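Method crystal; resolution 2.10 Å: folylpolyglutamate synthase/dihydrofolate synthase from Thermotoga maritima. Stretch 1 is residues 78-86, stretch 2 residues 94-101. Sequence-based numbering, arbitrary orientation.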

# COMPACT_ATOMS: atom_id res chain seq x y z
N GLY A 78 -2.10 -0.64 22.15
CA GLY A 78 -1.33 0.31 22.93
C GLY A 78 0.16 0.15 22.75
O GLY A 78 0.92 0.77 23.49
N TYR A 79 0.61 -0.66 21.81
CA TYR A 79 2.03 -0.65 21.44
C TYR A 79 2.43 0.67 20.75
O TYR A 79 1.65 1.27 19.99
CB TYR A 79 2.40 -1.83 20.49
CG TYR A 79 2.28 -3.20 21.10
CD1 TYR A 79 1.15 -3.95 20.90
CD2 TYR A 79 3.29 -3.75 21.89
CE1 TYR A 79 1.00 -5.20 21.43
CE2 TYR A 79 3.14 -5.03 22.47
CZ TYR A 79 1.97 -5.74 22.21
OH TYR A 79 1.72 -6.99 22.69
N ARG A 80 3.68 1.07 20.96
CA ARG A 80 4.24 2.15 20.19
C ARG A 80 4.75 1.52 18.89
O ARG A 80 5.74 0.75 18.91
CB ARG A 80 5.36 2.83 20.96
CG ARG A 80 5.83 4.12 20.34
CD ARG A 80 6.73 4.96 21.25
NE ARG A 80 6.12 6.28 21.31
CZ ARG A 80 6.67 7.42 20.93
NH1 ARG A 80 7.91 7.50 20.54
NH2 ARG A 80 5.95 8.51 20.99
N VAL A 81 4.11 1.89 17.78
CA VAL A 81 4.31 1.22 16.51
C VAL A 81 4.88 2.16 15.46
O VAL A 81 4.31 3.20 15.20
CB VAL A 81 2.96 0.64 16.00
CG1 VAL A 81 3.07 -0.07 14.64
CG2 VAL A 81 2.39 -0.31 17.04
N GLY A 82 5.99 1.77 14.83
CA GLY A 82 6.42 2.40 13.59
C GLY A 82 5.88 1.56 12.45
O GLY A 82 5.81 0.35 12.53
N SER A 83 5.45 2.19 11.38
CA SER A 83 4.98 1.46 10.22
C SER A 83 5.53 2.15 8.97
O SER A 83 5.68 3.37 8.90
CB SER A 83 3.44 1.35 10.21
OG SER A 83 2.80 2.61 10.29
N TYR A 84 5.89 1.29 8.03
CA TYR A 84 6.66 1.66 6.84
C TYR A 84 5.95 1.18 5.57
O TYR A 84 5.74 -0.00 5.43
CB TYR A 84 8.08 1.09 6.91
CG TYR A 84 8.90 1.57 5.78
CD1 TYR A 84 9.03 2.92 5.53
CD2 TYR A 84 9.50 0.69 4.91
CE1 TYR A 84 9.78 3.38 4.45
CE2 TYR A 84 10.23 1.13 3.83
CZ TYR A 84 10.38 2.47 3.60
OH TYR A 84 11.10 2.89 2.50
N TYR A 85 5.56 2.14 4.72
CA TYR A 85 4.86 1.83 3.49
C TYR A 85 5.57 2.39 2.27
O TYR A 85 6.43 3.25 2.39
CB TYR A 85 3.44 2.36 3.52
CG TYR A 85 2.64 1.95 4.75
CD1 TYR A 85 2.79 2.64 5.95
CD2 TYR A 85 1.72 0.91 4.70
CE1 TYR A 85 2.02 2.29 7.06
CE2 TYR A 85 0.98 0.55 5.83
CZ TYR A 85 1.13 1.24 6.99
OH TYR A 85 0.40 0.89 8.09
N SER A 86 5.16 1.87 1.13
CA SER A 86 5.58 2.36 -0.20
C SER A 86 4.54 1.90 -1.20
O SER A 86 3.98 0.83 -1.03
CB SER A 86 6.94 1.82 -0.66
OG SER A 86 6.98 0.39 -0.54
N GLU A 94 3.03 9.60 4.11
CA GLU A 94 2.34 8.30 4.26
C GLU A 94 3.29 7.10 4.48
O GLU A 94 2.90 6.03 5.01
CB GLU A 94 1.54 7.99 2.98
CG GLU A 94 0.34 8.87 2.73
CD GLU A 94 -0.16 8.79 1.30
OE1 GLU A 94 0.02 7.73 0.65
OE2 GLU A 94 -0.71 9.80 0.81
N ARG A 95 4.53 7.25 4.02
CA ARG A 95 5.48 6.14 3.98
C ARG A 95 5.98 5.78 5.35
O ARG A 95 6.38 4.68 5.56
CB ARG A 95 6.69 6.46 3.07
CG ARG A 95 6.37 6.59 1.61
CD ARG A 95 7.45 7.21 0.82
NE ARG A 95 7.06 7.32 -0.57
CZ ARG A 95 7.39 6.45 -1.53
NH1 ARG A 95 6.96 6.67 -2.78
NH2 ARG A 95 8.18 5.38 -1.29
N ILE A 96 5.99 6.75 6.28
CA ILE A 96 6.58 6.57 7.62
C ILE A 96 5.64 7.11 8.69
O ILE A 96 5.28 8.27 8.68
CB ILE A 96 7.93 7.29 7.70
CG1 ILE A 96 8.83 6.89 6.53
CG2 ILE A 96 8.61 6.98 8.99
CD1 ILE A 96 10.12 7.65 6.50
N ARG A 97 5.27 6.25 9.62
CA ARG A 97 4.25 6.55 10.58
C ARG A 97 4.66 6.11 11.96
O ARG A 97 5.43 5.18 12.12
CB ARG A 97 2.94 5.89 10.19
CG ARG A 97 2.66 6.03 8.78
CD ARG A 97 1.25 5.64 8.43
NE ARG A 97 1.11 5.59 6.98
CZ ARG A 97 0.08 5.11 6.34
NH1 ARG A 97 -0.98 4.64 7.00
NH2 ARG A 97 0.09 5.14 5.01
N LEU A 98 4.17 6.85 12.93
CA LEU A 98 4.26 6.55 14.35
C LEU A 98 2.82 6.49 14.84
O LEU A 98 2.07 7.48 14.76
CB LEU A 98 5.01 7.64 15.09
CG LEU A 98 5.19 7.51 16.60
CD1 LEU A 98 5.95 6.26 16.97
CD2 LEU A 98 5.91 8.77 17.07
N ASN A 99 2.44 5.30 15.27
CA ASN A 99 1.13 5.05 15.77
C ASN A 99 0.14 5.48 14.72
O ASN A 99 -0.89 6.03 15.00
CB ASN A 99 0.95 5.76 17.11
CG ASN A 99 1.93 5.23 18.18
OD1 ASN A 99 2.32 4.08 18.10
ND2 ASN A 99 2.25 6.03 19.20
N GLU A 100 0.52 5.21 13.47
CA GLU A 100 -0.31 5.45 12.30
C GLU A 100 -0.58 6.93 12.01
O GLU A 100 -1.47 7.27 11.27
CB GLU A 100 -1.56 4.57 12.39
CG GLU A 100 -1.28 3.12 11.98
CD GLU A 100 -0.85 3.01 10.54
OE1 GLU A 100 -1.47 3.69 9.67
OE2 GLU A 100 0.08 2.25 10.26
N GLU A 101 0.23 7.81 12.57
CA GLU A 101 0.21 9.19 12.19
C GLU A 101 1.41 9.41 11.27
O GLU A 101 2.46 8.93 11.56
CB GLU A 101 0.31 10.08 13.41
CG GLU A 101 -0.99 10.24 14.18
CD GLU A 101 -2.12 10.82 13.30
OE1 GLU A 101 -2.09 12.07 13.01
OE2 GLU A 101 -3.02 10.03 12.89
O HOH W 1 3.14 5.40 21.98
O HOH W 2 2.59 3.28 12.95
O HOH W 3 8.77 4.13 1.24

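Antiparallel strands are joined first by their backbones, but side chains that cross from one strand to the other often decide how firmly the pair is locked, and this example from Thermotoga maritima shows both layers. Residues 81-84 run against 96-98. Ser83 and Arg97 form the hydrogen-bonded pair, Ser83 N to Arg97 O at 3.1 Å and Arg97 N to Ser83 O at 3.0 Å, and Tyr85 N extends the ladder to Arg95 O at 2.8 Å.

Tyr85, which covers the most surface, builds the second layer. Its buried ring carries the guanidinium of Arg97 on one face, the group lying flat with Arg97 CZ 4.0 Å from the ring centroid, off-centre. A tyrosine suits this place because it offers both a flat face for the cation and a terminal hydroxyl: Tyr85 OH donates to Glu100 OE2 at 2.6 Å. Ser83, on the same face of the sheet as Arg97, places its OG where it donates to Glu100 OE2 at 2.7 Å. The other carboxylate oxygen, Glu100 OE1, takes a salt bridge from Arg97 NH1 at 2.9 Å.

Arg95, nearly as extensive, works differently: Arg95 NH2 reaches water 3 at 2.9 Å, and that water donates to Tyr85 O at 2.8 Å.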